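Local atomic coordinates of cytosol aminopeptidase (Staphylococcus aureus subsp. aureus, PDB entry 3KZW), a protein that probably removes amino acids, preferentially leucine, from the N-terminus of peptides as a metal-dependent leucyl aminopeptidase of the cytosol aminopeptidase family. Residues Asp110-Trp115 / Ser493-Lys498; Asp374-Ala379 / Ser467-Phe472. One frame throughout, in Å; residues are numbered along the deposited sequence.

Interaction 1: residues Asp110-Trp115 / Ser493-Lys498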
loop_
_atom_site.group_PDB
_atom_site.type_symbol
_atom_site.label_atom_id
_atom_site.label_comp_id
_atom_site.label_asym_id
_atom_site.label_seq_id
_atom_site.Cartn_x
_atom_site.Cartn_y
_atom_site.Cartn_z
ATOM N N ASP A 110 34.842 25.427 3.930
ATOM C CA ASP A 110 35.858 25.441 2.878
ATOM C C ASP A 110 37.154 24.786 3.349
ATOM O O ASP A 110 37.738 23.984 2.624
ATOM C CB ASP A 110 36.128 26.871 2.389
ATOM C CG ASP A 110 34.953 27.471 1.617
ATOM O OD1 ASP A 110 34.185 26.711 0.987
ATOM O OD2 ASP A 110 34.803 28.714 1.635
ATOM N N MET A 111 37.585 25.117 4.569
ATOM C CA MET A 111 38.794 24.537 5.167
ATOM C C MET A 111 38.683 23.018 5.310
ATOM O O MET A 111 39.649 22.298 5.056
ATOM C CB MET A 111 39.100 25.169 6.532
ATOM C CG MET A 111 39.523 26.635 6.501
ATOM S SD MET A 111 39.635 27.338 8.175
ATOM C CE MET A 111 39.563 29.116 7.855
ATOM N N LEU A 112 37.505 22.541 5.713
ATOM C CA LEU A 112 37.240 21.101 5.818
ATOM C C LEU A 112 37.273 20.422 4.449
ATOM O O LEU A 112 37.755 19.297 4.315
ATOM C CB LEU A 112 35.896 20.839 6.504
ATOM C CG LEU A 112 35.733 21.197 7.982
ATOM C CD1 LEU A 112 34.303 20.947 8.421
ATOM C CD2 LEU A 112 36.701 20.420 8.866
ATOM N N LYS A 113 36.758 21.120 3.443
ATOM C CA LYS A 113 36.762 20.638 2.067
ATOM C C LYS A 113 38.183 20.611 1.495
ATOM O O LYS A 113 38.540 19.685 0.767
ATOM C CB LYS A 113 35.844 21.507 1.200
ATOM C CG LYS A 113 35.494 20.902 -0.154
ATOM C CD LYS A 113 34.598 21.820 -0.979
ATOM C CE LYS A 113 33.143 21.761 -0.527
ATOM N NZ LYS A 113 32.290 22.716 -1.291
ATOM N N ILE A 114 38.980 21.626 1.836
ATOM C CA ILE A 114 40.367 21.741 1.375
ATOM C C ILE A 114 41.239 20.620 1.943
ATOM O O ILE A 114 41.849 19.869 1.182
ATOM C CB ILE A 114 40.980 23.136 1.709
ATOM C CG1 ILE A 114 40.337 24.227 0.850
ATOM C CG2 ILE A 114 42.493 23.139 1.497
ATOM C CD1 ILE A 114 40.434 25.621 1.446
ATOM N N TRP A 115 41.288 20.511 3.270
ATOM C CA TRP A 115 42.086 19.475 3.934
ATOM C C TRP A 115 41.539 18.078 3.645
ATOM O O TRP A 115 42.305 17.128 3.467
ATOM C CB TRP A 115 42.154 19.708 5.447
ATOM C CG TRP A 115 42.934 20.922 5.860
ATOM C CD1 TRP A 115 42.452 22.023 6.514
ATOM C CD2 TRP A 115 44.335 21.158 5.657
ATOM N NE1 TRP A 115 43.463 22.929 6.727
ATOM C CE2 TRP A 115 44.627 22.426 6.212
ATOM C CE3 TRP A 115 45.370 20.425 5.058
ATOM C CZ2 TRP A 115 45.915 22.976 6.187
ATOM C CZ3 TRP A 115 46.649 20.974 5.032
ATOM C CH2 TRP A 115 46.907 22.237 5.594
ATOM N N SER A 493 31.988 12.093 0.933
ATOM C CA SER A 493 32.325 13.512 0.829
ATOM C C SER A 493 33.701 13.805 1.422
ATOM O O SER A 493 34.454 12.886 1.755
ATOM C CB SER A 493 31.260 14.368 1.528
ATOM O OG SER A 493 31.262 14.145 2.926
ATOM N N TYR A 494 34.012 15.095 1.553
ATOM C CA TYR A 494 35.251 15.557 2.177
ATOM C C TYR A 494 35.346 15.174 3.659
ATOM O O TYR A 494 36.417 15.259 4.259
ATOM C CB TYR A 494 35.408 17.076 2.005
ATOM C CG TYR A 494 34.214 17.894 2.469
ATOM C CD1 TYR A 494 34.007 18.162 3.823
ATOM C CD2 TYR A 494 33.299 18.409 1.551
ATOM C CE1 TYR A 494 32.918 18.906 4.253
ATOM C CE2 TYR A 494 32.205 19.160 1.970
ATOM C CZ TYR A 494 32.022 19.404 3.323
ATOM O OH TYR A 494 30.944 20.145 3.754
ATOM N N ASN A 495 34.221 14.759 4.239
ATOM C CA ASN A 495 34.168 14.350 5.642
ATOM C C ASN A 495 34.339 12.850 5.860
ATOM O O ASN A 495 34.349 12.384 6.999
ATOM C CB ASN A 495 32.874 14.840 6.299
ATOM C CG ASN A 495 32.973 16.273 6.791
ATOM O OD1 ASN A 495 34.065 16.837 6.910
ATOM N ND2 ASN A 495 31.828 16.870 7.089
ATOM N N GLY A 496 34.478 12.101 4.769
ATOM C CA GLY A 496 34.675 10.656 4.842
ATOM C C GLY A 496 33.689 9.868 3.998
ATOM O O GLY A 496 32.886 10.456 3.267
ATOM N N PRO A 497 33.735 8.525 4.101
ATOM C CA PRO A 497 32.889 7.644 3.296
ATOM C C PRO A 497 31.447 7.558 3.805
ATOM O O PRO A 497 31.107 8.185 4.813
ATOM C CB PRO A 497 33.585 6.288 3.429
ATOM C CG PRO A 497 34.231 6.329 4.758
ATOM C CD PRO A 497 34.600 7.762 5.022
ATOM N N LYS A 498 30.618 6.789 3.098
ATOM C CA LYS A 498 29.251 6.483 3.520
ATOM C C LYS A 498 29.223 5.892 4.920
ATOM O O LYS A 498 30.164 5.217 5.341
ATOM C CB LYS A 498 28.615 5.466 2.573
ATOM C CG LYS A 498 28.195 6.001 1.218
ATOM C CD LYS A 498 27.374 4.961 0.462
ATOM C CE LYS A 498 28.252 3.871 -0.134
ATOM N NZ LYS A 498 27.446 2.737 -0.674
#
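K113 CB lies over one face of the Y494 ring, offset toward its rim. This is a CH-pi contact: K113 CB stands 4.3 Å from the centroid of the Y494 ring, 21° off its normal. Further out, K113 CE lies beyond the rim, 3.7 Å from Y494 CE2. With CG trans to the backbone N (chi1 -165°), the chain runs from the face out past the rim, with K113 CG near Y494 CD2, and a bend at chi3 brings CE back to the ring.

L112 adds an apolar touch, with its CB 4.2 Å from Y494 CE1. Its carbonyl O sits oblique to the same ring.

The loop's turn is held by its own bonds. S493 to G496 form a type I beta turn, closed by G496 N to S493 O at 3.1 Å. S493 OG accepts from N495 N at 3.3 Å, an ST turn. Y494 is the second residue of the beta turn, and its CB points toward the helix. Q154 joins the two sides through its NE2, which bonds both L112 O and N495 OD1.

The contact ties the N-terminal domain to the catalytic domain. Helix 108-124 carries L112 and K113 toward the loop after strand 488-489, while I114 packs on strand 91-101 and W115 on helix 144-157.

Interaction 2: residues Asp374-Ala379 / Ser467-Phe472. With NA (sodium ion), chain R.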
loop_
_atom_site.group_PDB
_atom_site.type_symbol
_atom_site.label_atom_id
_atom_site.label_comp_id
_atom_site.label_asym_id
_atom_site.label_seq_id
_atom_site.Cartn_x
_atom_site.Cartn_y
_atom_site.Cartn_z
ATOM N N ASP A 374 14.363 5.990 31.065
ATOM C CA ASP A 374 15.018 5.363 32.211
ATOM C C ASP A 374 16.422 5.919 32.422
ATOM O O ASP A 374 16.851 6.126 33.558
ATOM C CB ASP A 374 15.065 3.839 32.048
ATOM C CG ASP A 374 13.804 3.144 32.563
ATOM O OD1 ASP A 374 12.895 3.819 33.092
ATOM O OD2 ASP A 374 13.726 1.903 32.443
ATOM N N ALA A 375 17.125 6.172 31.321
ATOM C CA ALA A 375 18.487 6.690 31.371
ATOM C C ALA A 375 18.536 8.144 31.851
ATOM O O ALA A 375 19.417 8.513 32.631
ATOM C CB ALA A 375 19.159 6.543 30.014
ATOM N N VAL A 376 17.587 8.958 31.386
ATOM C CA VAL A 376 17.505 10.368 31.776
ATOM C C VAL A 376 17.193 10.502 33.267
ATOM O O VAL A 376 17.827 11.297 33.969
ATOM C CB VAL A 376 16.481 11.162 30.909
ATOM C CG1 VAL A 376 16.118 12.490 31.556
ATOM C CG2 VAL A 376 17.036 11.400 29.513
ATOM N N PHE A 377 16.233 9.712 33.746
ATOM C CA PHE A 377 15.873 9.715 35.163
ATOM C C PHE A 377 17.054 9.296 36.036
ATOM O O PHE A 377 17.290 9.882 37.093
ATOM C CB PHE A 377 14.655 8.824 35.434
ATOM C CG PHE A 377 14.095 8.973 36.820
ATOM C CD1 PHE A 377 13.240 10.028 37.131
ATOM C CD2 PHE A 377 14.430 8.067 37.821
ATOM C CE1 PHE A 377 12.724 10.179 38.420
ATOM C CE2 PHE A 377 13.919 8.211 39.116
ATOM C CZ PHE A 377 13.065 9.267 39.413
ATOM N N TYR A 378 17.791 8.285 35.580
ATOM C CA TYR A 378 18.995 7.829 36.270
ATOM C C TYR A 378 20.094 8.892 36.257
ATOM O O TYR A 378 20.786 9.083 37.254
ATOM C CB TYR A 378 19.506 6.520 35.660
ATOM C CG TYR A 378 20.802 6.019 36.259
ATOM C CD1 TYR A 378 20.826 5.428 37.525
ATOM C CD2 TYR A 378 22.003 6.131 35.562
ATOM C CE1 TYR A 378 22.015 4.967 38.081
ATOM C CE2 TYR A 378 23.198 5.672 36.108
ATOM C CZ TYR A 378 23.195 5.092 37.367
ATOM O OH TYR A 378 24.371 4.637 37.909
ATOM N N ALA A 379 20.247 9.581 35.129
ATOM C CA ALA A 379 21.250 10.638 34.998
ATOM C C ALA A 379 20.982 11.802 35.956
ATOM O O ALA A 379 21.917 12.413 36.478
ATOM C CB ALA A 379 21.315 11.132 33.562
ATOM N N SER A 467 8.954 15.547 24.015
ATOM C CA SER A 467 8.166 15.791 25.219
ATOM C C SER A 467 8.220 14.596 26.165
ATOM O O SER A 467 8.308 14.763 27.380
ATOM C CB SER A 467 6.713 16.093 24.849
ATOM O OG SER A 467 5.933 16.351 26.004
ATOM N N PHE A 468 8.175 13.395 25.594
ATOM C CA PHE A 468 8.232 12.161 26.371
ATOM C C PHE A 468 9.573 12.007 27.089
ATOM O O PHE A 468 9.608 11.711 28.283
ATOM C CB PHE A 468 7.960 10.949 25.478
ATOM C CG PHE A 468 7.774 9.664 26.234
ATOM C CD1 PHE A 468 8.864 8.860 26.550
ATOM C CD2 PHE A 468 6.506 9.249 26.623
ATOM C CE1 PHE A 468 8.698 7.665 27.249
ATOM C CE2 PHE A 468 6.326 8.057 27.320
ATOM C CZ PHE A 468 7.425 7.264 27.634
ATOM N N VAL A 469 10.664 12.217 26.357
ATOM C CA VAL A 469 12.015 12.096 26.905
ATOM C C VAL A 469 12.314 13.176 27.954
ATOM O O VAL A 469 12.808 12.863 29.038
ATOM C CB VAL A 469 13.084 12.099 25.781
ATOM C CG1 VAL A 469 14.494 12.113 26.357
ATOM C CG2 VAL A 469 12.899 10.892 24.876
ATOM N N THR A 470 11.988 14.432 27.638
ATOM C CA THR A 470 12.310 15.566 28.516
ATOM C C THR A 470 11.450 15.623 29.775
ATOM O O THR A 470 11.741 16.393 30.696
ATOM C CB THR A 470 12.224 16.919 27.781
ATOM O OG1 THR A 470 10.940 17.047 27.159
ATOM C CG2 THR A 470 13.319 17.029 26.723
ATOM N N HIS A 471 10.392 14.815 29.809
ATOM C CA HIS A 471 9.518 14.705 30.977
ATOM C C HIS A 471 10.270 14.152 32.182
ATOM O O HIS A 471 10.015 14.551 33.314
ATOM C CB HIS A 471 8.316 13.814 30.651
ATOM C CG HIS A 471 7.463 13.476 31.838
ATOM N ND1 HIS A 471 6.496 14.328 32.330
ATOM C CD2 HIS A 471 7.420 12.370 32.620
ATOM C CE1 HIS A 471 5.901 13.765 33.367
ATOM N NE2 HIS A 471 6.443 12.577 33.564
ATOM N N PHE A 472 11.210 13.248 31.923
ATOM C CA PHE A 472 11.877 12.485 32.976
ATOM C C PHE A 472 13.046 13.211 33.651
ATOM O O PHE A 472 13.655 12.690 34.594
ATOM C CB PHE A 472 12.306 11.118 32.433
ATOM C CG PHE A 472 11.152 10.189 32.179
ATOM C CD1 PHE A 472 10.429 10.266 30.992
ATOM C CD2 PHE A 472 10.778 9.247 33.134
ATOM C CE1 PHE A 472 9.353 9.415 30.755
ATOM C CE2 PHE A 472 9.706 8.389 32.907
ATOM C CZ PHE A 472 8.991 8.471 31.714
HETATM NA NA NA R . 11.445 18.551 31.819
HETATM O O HOH W 1 9.177 18.164 32.468
HETATM O O HOH W 2 13.559 19.428 32.069
#
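T470 O is gripped by several partners. It binds the sodium ion at 2.5 Å and also accepts a hydrogen bond from S473 OG. Water 2, at 2.3 Å from the sodium, water 1 and G474 O complete the ligands seen. The ion thus sits by T470, next to the contact with helix 368-380.

Across the contact the chemistry is apolar. V376 puts one methyl on each of two partners. Its CG2 meets V469 CG1 at 4.1 Å, and the two valine side chains cross at about a right angle. Its CG1, trans to the backbone N (chi1 164°), reaches F472, 4.1 Å from F472 CB and 3.8 Å from F472 C.

Both helices belong to the catalytic domain, an alpha/beta fold built round a mixed sheet. Helix 368-380 packs on that sheet through A375 and A379, which touch strands 278-285 and 328-338. V376 and F377 meet the segment 467-472.

F377 turns an edge of its ring to F472 O, with CD1 3.7 Å from that oxygen. H471 CD2 lies over one face of the F472 ring, offset toward the rim, while F468 O lies in plane at its edge. H471 NE2 hydrogen-bonds E357.

Interaction 1 joins two domains, while interaction 2 lies wholly within the catalytic domain. Their centres are 36 Å apart, on opposite sides of the chain's centre, and they share no helix or strand. Along the chain, 374-379 and 467-472 fall inside the loop closed by 110-115 and 493-498. Interaction 2 is buried, and valine methyls and phenylalanines carry it. Interaction 1 is only partly buried; a tyrosine ring meets a lysine chain and a leucine there, with polar groups close by. Each has a helix as its first partner. The second is a loop turn in interaction 1 and, in interaction 2, the segment 467-472, with a sodium bound at T470 O.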